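Local coordinates for protein alpha-galactosidase (PDB 3MI6) that probably hydrolyses terminal, non-reducing alpha-D-galactose residues from alpha-galactosides, as a member of glycosyl hydrolase family 36, at residues E346-M350 and H397-A401. Numbering follows the deposited sequence.
Sequences EAKLM and HFSQA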
loop_
_atom_site.group_PDB
_atom_site.type_symbol
_atom_site.label_atom_id
_atom_site.label_comp_id
_atom_site.label_asym_id
_atom_site.label_seq_id
_atom_site.Cartn_x
_atom_site.Cartn_y
_atom_site.Cartn_z
ATOM N N GLU D 346 31.283 6.083 -49.538
ATOM C CA GLU D 346 30.274 6.802 -50.320
ATOM C C GLU D 346 29.379 5.889 -51.162
ATOM O O GLU D 346 28.151 5.999 -51.126
ATOM C CB GLU D 346 30.914 7.860 -51.217
ATOM C CG GLU D 346 29.966 8.344 -52.296
ATOM C CD GLU D 346 30.112 9.818 -52.603
ATOM O OE1 GLU D 346 31.192 10.384 -52.333
ATOM O OE2 GLU D 346 29.140 10.410 -53.123
ATOM N N ALA D 347 30.009 4.996 -51.917
ATOM C CA ALA D 347 29.305 4.074 -52.795
ATOM C C ALA D 347 28.282 3.222 -52.046
ATOM O O ALA D 347 27.163 3.031 -52.516
ATOM C CB ALA D 347 30.299 3.187 -53.513
ATOM N N LYS D 348 28.674 2.697 -50.890
ATOM C CA LYS D 348 27.762 1.900 -50.080
ATOM C C LYS D 348 26.582 2.736 -49.630
ATOM O O LYS D 348 25.457 2.255 -49.599
ATOM C CB LYS D 348 28.474 1.313 -48.857
ATOM C CG LYS D 348 27.543 0.670 -47.824
ATOM C CD LYS D 348 26.811 -0.535 -48.380
ATOM C CE LYS D 348 25.885 -1.142 -47.332
ATOM N NZ LYS D 348 25.238 -2.420 -47.768
ATOM N N LEU D 349 26.840 3.992 -49.281
ATOM C CA LEU D 349 25.783 4.862 -48.765
ATOM C C LEU D 349 24.819 5.295 -49.868
ATOM O O LEU D 349 23.643 5.586 -49.614
ATOM C CB LEU D 349 26.365 6.086 -48.040
ATOM C CG LEU D 349 26.834 5.893 -46.590
ATOM C CD1 LEU D 349 27.269 7.221 -46.026
ATOM C CD2 LEU D 349 25.757 5.260 -45.692
HETATM N N MSE D 350 25.319 5.326 -51.096
HETATM C CA MSE D 350 24.488 5.689 -52.226
HETATM C C MSE D 350 23.406 4.633 -52.467
HETATM O O MSE D 350 22.261 4.958 -52.782
HETATM C CB MSE D 350 25.342 5.898 -53.475
HETATM C CG MSE D 350 24.703 6.859 -54.447
HETATM SE SE MSE D 350 24.302 8.544 -53.545
HETATM C CE MSE D 350 26.066 9.382 -53.744
ATOM N N HIS D 397 29.835 16.730 -52.882
ATOM C CA HIS D 397 29.334 15.858 -53.931
ATOM C C HIS D 397 28.183 14.988 -53.438
ATOM O O HIS D 397 27.101 14.987 -54.020
ATOM C CB HIS D 397 30.464 14.984 -54.483
ATOM C CG HIS D 397 29.991 13.879 -55.375
ATOM N ND1 HIS D 397 30.532 12.612 -55.340
ATOM C CD2 HIS D 397 29.017 13.847 -56.316
ATOM C CE1 HIS D 397 29.918 11.850 -56.225
ATOM N NE2 HIS D 397 28.992 12.575 -56.830
ATOM N N PHE D 398 28.430 14.250 -52.362
ATOM C CA PHE D 398 27.465 13.291 -51.822
ATOM C C PHE D 398 26.125 13.932 -51.488
ATOM O O PHE D 398 25.086 13.287 -51.582
ATOM C CB PHE D 398 28.048 12.608 -50.585
ATOM C CG PHE D 398 27.100 11.674 -49.893
ATOM C CD1 PHE D 398 26.553 10.596 -50.564
ATOM C CD2 PHE D 398 26.784 11.852 -48.554
ATOM C CE1 PHE D 398 25.689 9.717 -49.920
ATOM C CE2 PHE D 398 25.921 10.977 -47.902
ATOM C CZ PHE D 398 25.375 9.907 -48.591
ATOM N N SER D 399 26.157 15.201 -51.096
ATOM C CA SER D 399 24.940 15.932 -50.785
ATOM C C SER D 399 24.285 16.372 -52.076
ATOM O O SER D 399 23.066 16.405 -52.186
ATOM C CB SER D 399 25.240 17.149 -49.912
ATOM O OG SER D 399 25.631 18.252 -50.703
ATOM N N GLN D 400 25.102 16.714 -53.060
ATOM C CA GLN D 400 24.584 17.076 -54.368
ATOM C C GLN D 400 23.758 15.916 -54.897
ATOM O O GLN D 400 22.655 16.105 -55.388
ATOM C CB GLN D 400 25.729 17.413 -55.324
ATOM C CG GLN D 400 25.317 18.136 -56.601
ATOM C CD GLN D 400 26.486 18.872 -57.247
ATOM O OE1 GLN D 400 26.614 18.912 -58.476
ATOM N NE2 GLN D 400 27.354 19.451 -56.414
ATOM N N ALA D 401 24.293 14.708 -54.782
ATOM C CA ALA D 401 23.548 13.518 -55.168
ATOM C C ALA D 401 22.230 13.431 -54.397
ATOM O O ALA D 401 21.155 13.361 -54.997
ATOM C CB ALA D 401 24.380 12.272 -54.941
#
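H397 meets E346 first: its ND1 lies 3.4 Å from OE2 of the E346 carboxylate, at an angle too poor for a hydrogen bond, with ring and carboxylate planes 36° apart and the two side chains crossing at about a right angle. F398 comes next and meets three of the side chains opposite. With CG anti to the backbone N (chi1 176°), its ring lies between the two helices, beside helix 346-358. E346 slides past in the opposite direction, OE2 3.5 Å from CB of F398; L349 sets its CB 4.0 Å from CZ of F398; and selenomethionine M350 brings its CE into the ring plane at the edge, beside CD1. The M350 selenium lies 5.2 Å from the ring centroid, an edge-on Met-aromatic contact. Cutting F398 back to an alanine is likely to open a gap between the helices and take the aromatic partner from L349 and the M350 methyl. One turn on, A401 packs its CB 3.6 Å from the same M350 CE. F409 packs its ring roughly perpendicular to that of F398, while L349 also touches F364 and L366 of strand 363-366. Segments 346-350 and 397-401 run nearly parallel, their axes 13° apart, as neighbours on the outer layer of the TIM barrel.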